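Local coordinates for magnesium transport protein CorA (PDB 4EGW) that mediates magnesium influx across the cell membrane as a homopentameric channel that closes when cytoplasmic magnesium is high and opens when it is low, at residues E164-Y169 against Y244-L249; M174-E179 against A254-V259; E181-K186 against E197-L202; G201-L206 against E258-M263. All coordinates share one frame; numbering follows the deposited sequence.

Interaction 1 (E164-Y169 against Y244-L249); sequences EITRSY and YDTLQL
The ring of Tyr169 plays little part in touching Leu249: CB makes that contact, 3.7 Å from Leu249 CD1, while the flat group leads away to meet Phe209 of helix 193-225 edge-to-face. Its hydroxyl ends in a hydrogen bond to Lys101 O, and Pro103 lies against the side chain too, so a tyrosine spans from the helices to the sheet. Leu249 CD1 sits in the notch between Thr166 and Tyr169, one turn apart on helix 156-186, and lies 3.6 Å from Thr166 CG2. A branched leucine suits this notch, since one methyl meets both neighbours. The two helices run nearly parallel here, with segment axes 20° apart and 10.3 Å at closest approach; in the CorA fold helix 233-270 is probably the long stalk leading to the first transmembrane helix. Thr166 offers its methyl because its OG1 turns beside its own backbone N (chi1 -55°) and hydrogen-bonds Leu162 O, leaving CG2 to face the neighbouring helix; a small β-branched residue suits a buried place where the hydroxyl can bond its own helix. Thr246 OG1 likewise bonds within its own helix, to Leu242 O, but here it is the oxygen that comes nearest Thr166: Thr246 OG1 is 4.1 Å from Thr166 CG2, the two threonine side chains meeting almost at right angles.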
loop_
_atom_site.group_PDB
_atom_site.type_symbol
_atom_site.label_atom_id
_atom_site.label_comp_id
_atom_site.label_asym_id
_atom_site.label_seq_id
_atom_site.Cartn_x
_atom_site.Cartn_y
_atom_site.Cartn_z
ATOM N N GLU A 164 -1.207 2.110 8.977
ATOM C CA GLU A 164 -1.486 3.118 7.970
ATOM C C GLU A 164 -0.266 3.966 7.733
ATOM O O GLU A 164 0.043 4.300 6.594
ATOM C CB GLU A 164 -2.672 3.995 8.345
ATOM C CG GLU A 164 -4.003 3.467 7.839
ATOM C CD GLU A 164 -3.944 3.035 6.383
ATOM O OE1 GLU A 164 -3.330 3.763 5.563
ATOM O OE2 GLU A 164 -4.506 1.960 6.065
ATOM N N ILE A 165 0.447 4.309 8.796
ATOM C CA ILE A 165 1.662 5.078 8.609
ATOM C C ILE A 165 2.560 4.253 7.723
ATOM O O ILE A 165 2.906 4.665 6.616
ATOM C CB ILE A 165 2.380 5.333 9.927
ATOM C CG1 ILE A 165 1.523 6.211 10.835
ATOM C CG2 ILE A 165 3.730 5.979 9.679
ATOM C CD1 ILE A 165 2.189 6.520 12.152
ATOM N N THR A 166 2.882 3.050 8.186
ATOM C CA THR A 166 3.807 2.192 7.456
ATOM C C THR A 166 3.409 2.097 5.985
ATOM O O THR A 166 4.264 2.097 5.090
ATOM C CB THR A 166 3.906 0.800 8.091
ATOM O OG1 THR A 166 4.257 0.932 9.479
ATOM C CG2 THR A 166 4.967 -0.030 7.384
ATOM N N ARG A 167 2.104 2.041 5.749
ATOM C CA ARG A 167 1.553 2.022 4.401
ATOM C C ARG A 167 1.783 3.331 3.656
ATOM O O ARG A 167 1.898 3.340 2.427
ATOM C CB ARG A 167 0.071 1.704 4.452
ATOM C CG ARG A 167 -0.223 0.256 4.148
ATOM C CD ARG A 167 -1.721 -0.027 4.219
ATOM N NE ARG A 167 -2.512 0.932 3.453
ATOM C CZ ARG A 167 -3.062 0.670 2.274
ATOM N NH1 ARG A 167 -2.909 -0.526 1.719
ATOM N NH2 ARG A 167 -3.774 1.599 1.652
ATOM N N SER A 168 1.843 4.435 4.400
ATOM C CA SER A 168 2.248 5.711 3.814
ATOM C C SER A 168 3.620 5.502 3.194
ATOM O O SER A 168 3.831 5.753 2.015
ATOM C CB SER A 168 2.341 6.818 4.876
ATOM O OG SER A 168 1.122 7.015 5.571
ATOM N N TYR A 169 4.552 5.020 4.003
ATOM C CA TYR A 169 5.910 4.810 3.541
ATOM C C TYR A 169 5.944 3.912 2.318
ATOM O O TYR A 169 6.604 4.227 1.313
ATOM C CB TYR A 169 6.722 4.147 4.630
ATOM C CG TYR A 169 7.225 5.060 5.722
ATOM C CD1 TYR A 169 8.289 5.913 5.494
ATOM C CD2 TYR A 169 6.677 5.025 7.001
ATOM C CE1 TYR A 169 8.791 6.725 6.502
ATOM C CE2 TYR A 169 7.173 5.838 8.014
ATOM C CZ TYR A 169 8.232 6.679 7.753
ATOM O OH TYR A 169 8.740 7.488 8.736
ATOM N N TYR A 244 7.880 -6.727 9.898
ATOM C CA TYR A 244 8.373 -7.335 8.655
ATOM C C TYR A 244 8.401 -6.387 7.459
ATOM O O TYR A 244 9.388 -6.313 6.714
ATOM C CB TYR A 244 7.511 -8.538 8.290
ATOM C CG TYR A 244 7.770 -9.770 9.125
ATOM C CD1 TYR A 244 8.990 -9.961 9.770
ATOM C CD2 TYR A 244 6.796 -10.754 9.260
ATOM C CE1 TYR A 244 9.225 -11.098 10.530
ATOM C CE2 TYR A 244 7.024 -11.891 10.014
ATOM C CZ TYR A 244 8.239 -12.058 10.646
ATOM O OH TYR A 244 8.458 -13.192 11.398
ATOM N N ASP A 245 7.300 -5.678 7.262
ATOM C CA ASP A 245 7.191 -4.790 6.122
ATOM C C ASP A 245 8.080 -3.581 6.312
ATOM O O ASP A 245 8.676 -3.084 5.352
ATOM C CB ASP A 245 5.744 -4.390 5.942
ATOM C CG ASP A 245 4.826 -5.580 6.025
ATOM O OD1 ASP A 245 5.281 -6.693 5.672
ATOM O OD2 ASP A 245 3.667 -5.417 6.456
ATOM N N THR A 246 8.173 -3.126 7.561
ATOM C CA THR A 246 9.095 -2.059 7.929
ATOM C C THR A 246 10.501 -2.413 7.467
ATOM O O THR A 246 11.193 -1.596 6.855
ATOM C CB THR A 246 9.133 -1.855 9.445
ATOM O OG1 THR A 246 7.803 -1.657 9.934
ATOM C CG2 THR A 246 10.001 -0.646 9.805
ATOM N N LEU A 247 10.913 -3.640 7.771
ATOM C CA LEU A 247 12.185 -4.160 7.297
ATOM C C LEU A 247 12.244 -4.219 5.767
ATOM O O LEU A 247 13.280 -3.873 5.177
ATOM C CB LEU A 247 12.484 -5.524 7.921
ATOM C CG LEU A 247 13.106 -5.470 9.322
ATOM C CD1 LEU A 247 12.978 -6.809 10.004
ATOM C CD2 LEU A 247 14.562 -5.028 9.280
ATOM N N GLN A 248 11.152 -4.639 5.123
ATOM C CA GLN A 248 11.098 -4.556 3.664
ATOM C C GLN A 248 11.414 -3.125 3.231
ATOM O O GLN A 248 12.293 -2.895 2.392
ATOM C CB GLN A 248 9.717 -4.932 3.132
ATOM C CG GLN A 248 9.511 -6.390 2.817
ATOM C CD GLN A 248 8.058 -6.693 2.482
ATOM O OE1 GLN A 248 7.413 -5.961 1.727
ATOM N NE2 GLN A 248 7.529 -7.764 3.064
ATOM N N LEU A 249 10.681 -2.172 3.812
ATOM C CA LEU A 249 10.752 -0.777 3.395
ATOM C C LEU A 249 12.156 -0.261 3.573
ATOM O O LEU A 249 12.715 0.410 2.704
ATOM C CB LEU A 249 9.798 0.072 4.224
ATOM C CG LEU A 249 8.351 -0.378 4.134
ATOM C CD1 LEU A 249 7.491 0.535 4.951
ATOM C CD2 LEU A 249 7.950 -0.342 2.709
#

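Interaction 2 (M174-E179 against A254-V259); sequences MNLEDE and ATYREV. With BU1 (1,4-butanediol), chain G.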
loop_
_atom_site.group_PDB
_atom_site.type_symbol
_atom_site.label_atom_id
_atom_site.label_comp_id
_atom_site.label_asym_id
_atom_site.label_seq_id
_atom_site.Cartn_x
_atom_site.Cartn_y
_atom_site.Cartn_z
ATOM N N MET A 174 7.276 2.569 -3.422
ATOM C CA MET A 174 6.951 1.968 -4.699
ATOM C C MET A 174 6.812 3.100 -5.714
ATOM O O MET A 174 7.202 2.967 -6.873
ATOM C CB MET A 174 5.703 1.094 -4.582
ATOM C CG MET A 174 5.737 0.193 -3.342
ATOM S SD MET A 174 4.601 -1.207 -3.372
ATOM C CE MET A 174 3.067 -0.405 -3.839
ATOM N N ASN A 175 6.298 4.234 -5.250
ATOM C CA ASN A 175 6.217 5.446 -6.061
ATOM C C ASN A 175 7.586 6.017 -6.403
ATOM O O ASN A 175 7.916 6.231 -7.567
ATOM C CB ASN A 175 5.419 6.512 -5.321
ATOM C CG ASN A 175 3.930 6.459 -5.632
ATOM O OD1 ASN A 175 3.470 5.617 -6.408
ATOM N ND2 ASN A 175 3.167 7.366 -5.020
ATOM N N LEU A 176 8.386 6.279 -5.381
ATOM C CA LEU A 176 9.722 6.782 -5.621
ATOM C C LEU A 176 10.423 5.876 -6.613
ATOM O O LEU A 176 11.198 6.346 -7.445
ATOM C CB LEU A 176 10.517 6.848 -4.325
ATOM C CG LEU A 176 12.017 7.038 -4.527
ATOM C CD1 LEU A 176 12.584 7.953 -3.453
ATOM C CD2 LEU A 176 12.751 5.696 -4.556
ATOM N N GLU A 177 10.138 4.577 -6.526
ATOM C CA GLU A 177 10.751 3.600 -7.414
ATOM C C GLU A 177 10.466 3.952 -8.859
ATOM O O GLU A 177 11.305 3.750 -9.731
ATOM C CB GLU A 177 10.248 2.189 -7.114
ATOM C CG GLU A 177 10.557 1.198 -8.233
ATOM C CD GLU A 177 10.651 -0.238 -7.753
ATOM O OE1 GLU A 177 9.766 -0.676 -6.984
ATOM O OE2 GLU A 177 11.614 -0.929 -8.148
ATOM N N ASP A 178 9.273 4.482 -9.106
ATOM C CA ASP A 178 8.889 4.907 -10.448
ATOM C C ASP A 178 9.850 5.971 -10.934
ATOM O O ASP A 178 10.421 5.868 -12.017
ATOM C CB ASP A 178 7.472 5.490 -10.455
ATOM C CG ASP A 178 6.393 4.444 -10.211
ATOM O OD1 ASP A 178 6.656 3.437 -9.508
ATOM O OD2 ASP A 178 5.266 4.647 -10.719
ATOM N N GLU A 179 10.016 7.004 -10.115
ATOM C CA GLU A 179 10.858 8.130 -10.467
ATOM C C GLU A 179 12.248 7.641 -10.833
ATOM O O GLU A 179 12.943 8.268 -11.633
ATOM C CB GLU A 179 10.913 9.141 -9.318
ATOM C CG GLU A 179 9.557 9.722 -8.964
ATOM C CD GLU A 179 9.637 11.131 -8.406
ATOM O OE1 GLU A 179 9.196 11.334 -7.251
ATOM O OE2 GLU A 179 10.121 12.034 -9.129
ATOM N N ALA A 254 16.947 0.977 1.352
ATOM C CA ALA A 254 18.335 0.617 1.137
ATOM C C ALA A 254 18.590 0.409 -0.356
ATOM O O ALA A 254 19.440 1.064 -0.963
ATOM C CB ALA A 254 18.680 -0.641 1.917
ATOM N N THR A 255 17.835 -0.501 -0.951
ATOM C CA THR A 255 17.993 -0.800 -2.363
ATOM C C THR A 255 18.002 0.483 -3.203
ATOM O O THR A 255 18.792 0.622 -4.143
ATOM C CB THR A 255 16.867 -1.723 -2.833
ATOM O OG1 THR A 255 16.798 -2.856 -1.958
ATOM C CG2 THR A 255 17.113 -2.185 -4.256
ATOM N N TYR A 256 17.137 1.425 -2.843
ATOM C CA TYR A 256 16.928 2.619 -3.652
ATOM C C TYR A 256 18.051 3.640 -3.535
ATOM O O TYR A 256 18.470 4.233 -4.535
ATOM C CB TYR A 256 15.588 3.278 -3.311
ATOM C CG TYR A 256 14.393 2.375 -3.505
ATOM C CD1 TYR A 256 14.483 1.213 -4.263
ATOM C CD2 TYR A 256 13.168 2.685 -2.925
ATOM C CE1 TYR A 256 13.381 0.380 -4.429
ATOM C CE2 TYR A 256 12.061 1.862 -3.086
ATOM C CZ TYR A 256 12.174 0.712 -3.836
ATOM O OH TYR A 256 11.073 -0.094 -3.990
ATOM N N ARG A 257 18.532 3.871 -2.319
ATOM C CA ARG A 257 19.697 4.727 -2.173
ATOM C C ARG A 257 20.814 4.143 -3.015
ATOM O O ARG A 257 21.507 4.876 -3.715
ATOM C CB ARG A 257 20.144 4.844 -0.723
ATOM C CG ARG A 257 21.517 5.485 -0.586
ATOM C CD ARG A 257 22.063 5.339 0.817
ATOM N NE ARG A 257 23.506 5.539 0.859
ATOM C CZ ARG A 257 24.209 5.647 1.981
ATOM N NH1 ARG A 257 23.598 5.584 3.158
ATOM N NH2 ARG A 257 25.523 5.824 1.928
ATOM N N GLU A 258 20.973 2.822 -2.957
ATOM C CA GLU A 258 21.970 2.143 -3.775
ATOM C C GLU A 258 21.834 2.716 -5.177
ATOM O O GLU A 258 22.724 3.407 -5.669
ATOM C CB GLU A 258 21.717 0.629 -3.835
ATOM C CG GLU A 258 21.692 -0.117 -2.495
ATOM C CD GLU A 258 21.265 -1.592 -2.636
ATOM O OE1 GLU A 258 21.206 -2.097 -3.780
ATOM O OE2 GLU A 258 20.984 -2.245 -1.602
ATOM N N VAL A 259 20.688 2.452 -5.798
ATOM C CA VAL A 259 20.425 2.882 -7.163
ATOM C C VAL A 259 20.702 4.366 -7.409
ATOM O O VAL A 259 21.135 4.740 -8.493
ATOM C CB VAL A 259 18.965 2.625 -7.546
ATOM C CG1 VAL A 259 18.645 3.326 -8.856
ATOM C CG2 VAL A 259 18.687 1.131 -7.629
HETATM C C1 BU1 G . 15.371 0.747 -10.512
HETATM C C2 BU1 G . 14.846 -0.235 -9.525
HETATM C C3 BU1 G . 15.170 -0.033 -8.082
HETATM C C4 BU1 G . 14.494 -0.957 -7.129
HETATM O O5 BU1 G . 14.674 1.927 -10.665
HETATM O O6 BU1 G . 13.417 -1.682 -7.615
#
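Two torsions bring Tyr256 and Glu177 together: chi1 of Tyr256 (-58°) puts CG anti to the carbonyl carbon, beside the backbone N, and the ring reaches out toward helix 156-186, while Glu177 has CG anti to the backbone N (chi1 164°) and a chain extended beyond it. The two side chains cross at about a right angle, with carboxylate and ring planes 51° apart, and Glu177 OE1 lies 3.3 Å from Tyr256 OH. Leu176 presents CD2 obliquely to the ring, 3.4 Å from Tyr256 CD2, a snug apolar contact for a branched residue. Butanediol comes in at the ring edge, near its plane, though the exact position of this end of the diol is doubtful; Val259 CG2 adds an apolar wall 3.7 Å from butanediol C3. A tyrosine fits because its ring can reach across between the helices while its hydroxyl ends beside an acidic group. Cut back to an alanine, position Tyr256 would probably leave Leu176 without its aromatic neighbour and a gap beside the diol and Glu177. Leu206 of helix 193-225 packs on the side chain at CB, so a third helix borders its base. Together with Leu180, Glu181 and Glu184, Glu177, Tyr256 and Val259 form a pocket between helices 156-186 and 233-270 that holds the butanediol.

Interaction 3 (E181-K186 against E197-L202); sequences EELEDK and EKILGL. With BU1 (1,4-butanediol), chain G.
Leu183 carries this contact, reaching from helix 156-186 with its CD2 methyl to meet two residues that follow each other on helix 193-225. That methyl lies 4.0 Å from Lys198 CG and 4.2 Å from Ile199 CG1, so it rests against the aliphatic root of one side chain and the longer branch of the other. Both distances are comfortable van der Waals separations, and the contact is ordinary apolar packing. Lys198 suits the margin of an apolar contact: its CG is anti to the backbone N (chi1 -176°) and faces the leucine, but the chain then bends twice and carries the ammonium group away from it. Ile199 is buried, and its CG1 brings an apolar branch toward Leu183; an apolar residue suits a place packed on one side by that leucine and also by helix 233-270. The leucine is therefore flanked by a charged residue that lends only its methylenes and by a fully apolar one. On an adjoining face of helix 156-186, Glu181 and Glu184 help line the butanediol pocket, with Glu181 N 3.5 Å from butanediol O5. The two helices form an antiparallel hairpin joined by a short connection, near which Lys186 makes salt bridges to Asp192 and Glu194. Helix 233-270 packs against both arms, Met263 touching Leu183 while Leu260, Met264 and Thr267 lie on Ile199.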
loop_
_atom_site.group_PDB
_atom_site.type_symbol
_atom_site.label_atom_id
_atom_site.label_comp_id
_atom_site.label_asym_id
_atom_site.label_seq_id
_atom_site.Cartn_x
_atom_site.Cartn_y
_atom_site.Cartn_z
ATOM N N GLU A 181 13.015 4.569 -12.329
ATOM C CA GLU A 181 12.912 4.067 -13.691
ATOM C C GLU A 181 12.846 5.238 -14.680
ATOM O O GLU A 181 13.532 5.232 -15.709
ATOM C CB GLU A 181 11.707 3.126 -13.851
ATOM C CG GLU A 181 11.959 1.664 -13.426
ATOM C CD GLU A 181 12.721 0.833 -14.476
ATOM O OE1 GLU A 181 12.158 0.563 -15.563
ATOM O OE2 GLU A 181 13.881 0.437 -14.206
ATOM N N GLU A 182 12.037 6.247 -14.353
ATOM C CA GLU A 182 11.903 7.438 -15.202
ATOM C C GLU A 182 13.204 8.230 -15.241
ATOM O O GLU A 182 13.469 8.958 -16.198
ATOM C CB GLU A 182 10.747 8.345 -14.736
ATOM C CG GLU A 182 9.340 7.890 -15.162
ATOM C CD GLU A 182 8.307 9.021 -15.149
ATOM O OE1 GLU A 182 8.697 10.191 -15.370
ATOM O OE2 GLU A 182 7.106 8.740 -14.921
ATOM N N LEU A 183 14.010 8.080 -14.195
ATOM C CA LEU A 183 15.277 8.789 -14.102
ATOM C C LEU A 183 16.346 8.139 -14.972
ATOM O O LEU A 183 17.190 8.828 -15.534
ATOM C CB LEU A 183 15.742 8.877 -12.649
ATOM C CG LEU A 183 16.502 10.163 -12.322
ATOM C CD1 LEU A 183 16.181 11.264 -13.335
ATOM C CD2 LEU A 183 16.202 10.619 -10.900
ATOM N N GLU A 184 16.297 6.815 -15.091
ATOM C CA GLU A 184 17.268 6.085 -15.908
ATOM C C GLU A 184 17.341 6.594 -17.352
ATOM O O GLU A 184 18.423 6.647 -17.952
ATOM C CB GLU A 184 16.996 4.578 -15.864
ATOM C CG GLU A 184 17.468 3.939 -14.564
ATOM C CD GLU A 184 17.202 2.445 -14.492
ATOM O OE1 GLU A 184 16.579 1.899 -15.429
ATOM O OE2 GLU A 184 17.619 1.820 -13.492
ATOM N N ASP A 185 16.192 6.974 -17.904
ATOM C CA ASP A 185 16.152 7.521 -19.254
ATOM C C ASP A 185 16.762 8.916 -19.307
ATOM O O ASP A 185 17.570 9.214 -20.188
ATOM C CB ASP A 185 14.718 7.558 -19.781
ATOM C CG ASP A 185 14.256 6.216 -20.298
ATOM O OD1 ASP A 185 14.888 5.195 -19.946
ATOM O OD2 ASP A 185 13.258 6.188 -21.053
ATOM N N LYS A 186 16.410 9.755 -18.337
ATOM C CA LYS A 186 16.806 11.160 -18.364
ATOM C C LYS A 186 18.332 11.261 -18.511
ATOM O O LYS A 186 18.874 12.301 -18.902
ATOM C CB LYS A 186 16.312 11.876 -17.096
ATOM C CG LYS A 186 16.022 13.376 -17.265
ATOM C CD LYS A 186 15.313 13.955 -16.032
ATOM C CE LYS A 186 14.966 15.439 -16.194
ATOM N NZ LYS A 186 16.148 16.339 -16.055
ATOM N N GLU A 197 20.040 17.127 -9.290
ATOM C CA GLU A 197 19.304 17.685 -8.164
ATOM C C GLU A 197 18.116 16.798 -7.817
ATOM O O GLU A 197 17.854 16.525 -6.639
ATOM C CB GLU A 197 18.842 19.110 -8.454
ATOM C CG GLU A 197 18.914 20.028 -7.238
ATOM C CD GLU A 197 20.342 20.257 -6.754
ATOM O OE1 GLU A 197 20.521 20.817 -5.649
ATOM O OE2 GLU A 197 21.288 19.881 -7.481
ATOM N N LYS A 198 17.403 16.337 -8.841
ATOM C CA LYS A 198 16.328 15.384 -8.620
ATOM C C LYS A 198 16.879 14.173 -7.892
ATOM O O LYS A 198 16.199 13.581 -7.058
ATOM C CB LYS A 198 15.682 14.960 -9.939
ATOM C CG LYS A 198 14.465 14.030 -9.777
ATOM C CD LYS A 198 13.403 14.601 -8.819
ATOM C CE LYS A 198 12.820 15.943 -9.299
ATOM N NZ LYS A 198 11.894 16.580 -8.303
ATOM N N ILE A 199 18.118 13.810 -8.218
ATOM C CA ILE A 199 18.790 12.699 -7.552
ATOM C C ILE A 199 19.023 13.040 -6.089
ATOM O O ILE A 199 18.643 12.285 -5.190
ATOM C CB ILE A 199 20.154 12.355 -8.186
ATOM C CG1 ILE A 199 20.006 11.978 -9.654
ATOM C CG2 ILE A 199 20.784 11.186 -7.466
ATOM C CD1 ILE A 199 21.259 11.368 -10.221
ATOM N N LEU A 200 19.654 14.184 -5.854
ATOM C CA LEU A 200 19.895 14.626 -4.490
ATOM C C LEU A 200 18.572 14.803 -3.760
ATOM O O LEU A 200 18.515 14.677 -2.536
ATOM C CB LEU A 200 20.672 15.936 -4.473
ATOM C CG LEU A 200 22.040 15.917 -5.143
ATOM C CD1 LEU A 200 22.729 17.253 -4.922
ATOM C CD2 LEU A 200 22.879 14.780 -4.595
ATOM N N GLY A 201 17.511 15.093 -4.515
ATOM C CA GLY A 201 16.187 15.253 -3.938
ATOM C C GLY A 201 15.612 13.951 -3.413
ATOM O O GLY A 201 15.141 13.885 -2.274
ATOM N N LEU A 202 15.657 12.912 -4.247
ATOM C CA LEU A 202 15.171 11.590 -3.870
ATOM C C LEU A 202 16.118 10.907 -2.906
ATOM O O LEU A 202 15.779 9.884 -2.325
ATOM C CB LEU A 202 14.982 10.708 -5.103
ATOM C CG LEU A 202 13.806 11.082 -6.005
ATOM C CD1 LEU A 202 13.662 10.054 -7.107
ATOM C CD2 LEU A 202 12.524 11.181 -5.185
HETATM C C1 BU1 G . 15.371 0.747 -10.512
HETATM C C2 BU1 G . 14.846 -0.235 -9.525
HETATM C C3 BU1 G . 15.170 -0.033 -8.082
HETATM C C4 BU1 G . 14.494 -0.957 -7.129
HETATM O O5 BU1 G . 14.674 1.927 -10.665
HETATM O O6 BU1 G . 13.417 -1.682 -7.615
#

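Interaction 4 (G201-L206 against E258-M263); sequences GLRKTL and EVLTSM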
loop_
_atom_site.group_PDB
_atom_site.type_symbol
_atom_site.label_atom_id
_atom_site.label_comp_id
_atom_site.label_asym_id
_atom_site.label_seq_id
_atom_site.Cartn_x
_atom_site.Cartn_y
_atom_site.Cartn_z
ATOM N N GLY A 201 17.511 15.093 -4.515
ATOM C CA GLY A 201 16.187 15.253 -3.938
ATOM C C GLY A 201 15.612 13.951 -3.413
ATOM O O GLY A 201 15.141 13.885 -2.274
ATOM N N LEU A 202 15.657 12.912 -4.247
ATOM C CA LEU A 202 15.171 11.590 -3.870
ATOM C C LEU A 202 16.118 10.907 -2.906
ATOM O O LEU A 202 15.779 9.884 -2.325
ATOM C CB LEU A 202 14.982 10.708 -5.103
ATOM C CG LEU A 202 13.806 11.082 -6.005
ATOM C CD1 LEU A 202 13.662 10.054 -7.107
ATOM C CD2 LEU A 202 12.524 11.181 -5.185
ATOM N N ARG A 203 17.319 11.451 -2.763
ATOM C CA ARG A 203 18.232 10.976 -1.725
ATOM C C ARG A 203 17.758 11.535 -0.400
ATOM O O ARG A 203 17.639 10.816 0.590
ATOM C CB ARG A 203 19.672 11.433 -1.995
ATOM C CG ARG A 203 20.461 10.529 -2.934
ATOM C CD ARG A 203 21.057 9.295 -2.222
ATOM N NE ARG A 203 22.320 9.563 -1.531
ATOM C CZ ARG A 203 22.451 9.698 -0.211
ATOM N NH1 ARG A 203 21.397 9.589 0.588
ATOM N NH2 ARG A 203 23.644 9.937 0.320
ATOM N N LYS A 204 17.472 12.833 -0.415
ATOM C CA LYS A 204 16.974 13.553 0.743
ATOM C C LYS A 204 15.758 12.834 1.283
ATOM O O LYS A 204 15.679 12.531 2.473
ATOM C CB LYS A 204 16.607 14.983 0.332
ATOM C CG LYS A 204 16.275 15.952 1.467
ATOM C CD LYS A 204 16.375 17.404 0.963
ATOM C CE LYS A 204 15.740 18.415 1.914
ATOM N NZ LYS A 204 14.546 19.089 1.312
ATOM N N THR A 205 14.807 12.546 0.403
ATOM C CA THR A 205 13.609 11.846 0.840
ATOM C C THR A 205 14.013 10.537 1.506
ATOM O O THR A 205 13.718 10.317 2.682
ATOM C CB THR A 205 12.646 11.550 -0.334
ATOM O OG1 THR A 205 11.949 12.748 -0.705
ATOM C CG2 THR A 205 11.651 10.486 0.070
ATOM N N LEU A 206 14.730 9.701 0.754
ATOM C CA LEU A 206 15.155 8.368 1.193
ATOM C C LEU A 206 15.895 8.375 2.529
ATOM O O LEU A 206 15.597 7.573 3.424
ATOM C CB LEU A 206 16.035 7.720 0.122
ATOM C CG LEU A 206 15.351 6.686 -0.776
ATOM C CD1 LEU A 206 13.840 6.757 -0.658
ATOM C CD2 LEU A 206 15.783 6.852 -2.208
ATOM N N GLU A 258 20.973 2.822 -2.957
ATOM C CA GLU A 258 21.970 2.143 -3.775
ATOM C C GLU A 258 21.834 2.716 -5.177
ATOM O O GLU A 258 22.724 3.407 -5.669
ATOM C CB GLU A 258 21.717 0.629 -3.835
ATOM C CG GLU A 258 21.692 -0.117 -2.495
ATOM C CD GLU A 258 21.265 -1.592 -2.636
ATOM O OE1 GLU A 258 21.206 -2.097 -3.780
ATOM O OE2 GLU A 258 20.984 -2.245 -1.602
ATOM N N VAL A 259 20.688 2.452 -5.798
ATOM C CA VAL A 259 20.425 2.882 -7.163
ATOM C C VAL A 259 20.702 4.366 -7.409
ATOM O O VAL A 259 21.135 4.740 -8.493
ATOM C CB VAL A 259 18.965 2.625 -7.546
ATOM C CG1 VAL A 259 18.645 3.326 -8.856
ATOM C CG2 VAL A 259 18.687 1.131 -7.629
ATOM N N LEU A 260 20.438 5.210 -6.418
ATOM C CA LEU A 260 20.704 6.637 -6.559
ATOM C C LEU A 260 22.188 6.986 -6.381
ATOM O O LEU A 260 22.646 8.026 -6.853
ATOM C CB LEU A 260 19.840 7.444 -5.596
ATOM C CG LEU A 260 18.344 7.368 -5.900
ATOM C CD1 LEU A 260 17.554 7.576 -4.644
ATOM C CD2 LEU A 260 17.943 8.376 -6.954
ATOM N N THR A 261 22.942 6.124 -5.704
ATOM C CA THR A 261 24.385 6.317 -5.617
ATOM C C THR A 261 24.983 6.088 -6.999
ATOM O O THR A 261 25.916 6.780 -7.410
ATOM C CB THR A 261 25.059 5.346 -4.608
ATOM O OG1 THR A 261 25.152 4.034 -5.178
ATOM C CG2 THR A 261 24.285 5.269 -3.300
ATOM N N SER A 262 24.439 5.112 -7.718
ATOM C CA SER A 262 24.944 4.773 -9.042
ATOM C C SER A 262 24.611 5.878 -10.018
ATOM O O SER A 262 25.484 6.399 -10.709
ATOM C CB SER A 262 24.340 3.464 -9.551
ATOM O OG SER A 262 24.618 2.402 -8.663
ATOM N N MET A 263 23.338 6.243 -10.056
ATOM C CA MET A 263 22.871 7.225 -11.011
ATOM C C MET A 263 23.660 8.501 -10.806
ATOM O O MET A 263 24.062 9.150 -11.777
ATOM C CB MET A 263 21.360 7.453 -10.877
ATOM C CG MET A 263 20.558 6.138 -10.927
ATOM S SD MET A 263 18.807 6.200 -11.394
ATOM C CE MET A 263 18.257 7.586 -10.419
#
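Helices 193-225 and 233-270 run antiparallel past each other, their segment axes at 157° and 10.2 Å apart at closest approach, with the CA atoms of Arg203 and Leu260 nearest at 7.0 Å. Leu260 is the residue that projects across this gap. Its CD1 rests 3.7 Å from Leu202 O and 4.1 Å from Leu202 CB; Leu260 CD1 also lies against Leu206, but the modelled spacing to Leu206 CD2 is too short to trust. A leucine suits the place, being long enough to bridge the helices and branched enough to meet backbone and side chain at once. This contact joins two of the three long helices, 156-186, 193-225 and 233-270, that pack together in a bundle, and Leu180 and Ile199 also pack on Leu260. Arg203 lies beside the core: bent at chi2 and chi3, it slides past Leu260 with its methylenes, CD 4.0 Å from Leu260 CB, so that an arginine can give apolar cover while the side chain, partly exposed, lies close to a bound propanediol. Within helix 233-270, Thr261 OG1 donates a hydrogen bond of 2.6 Å to Glu258 O, in the carbonyl plane and on a lone pair, with a C=O...donor angle of 138°; Ser262 N uses the same oxygen.

Overall arrangement
After the mixed sheet, the chain enters helix 156-186, which supplies the first segment of interactions 1, 2 and 3 in turn. Interaction 3 closes the shortest loop, the turn into helix 193-225, and lies nested within the loops closed by interactions 1 and 2. Helix 193-225 then gives 201-206, which meets 258-263 in interaction 4. The long helix 233-270 returns with 244-249, closing interaction 1, then 254-259, closing interaction 2, and the overlapping 258-263. Interactions 1 and 2 cross each other, as do 1 and 4. Interactions 2, 3 and 4 touch one another, binding the three helices together, while interaction 1 lies nearer the sheet.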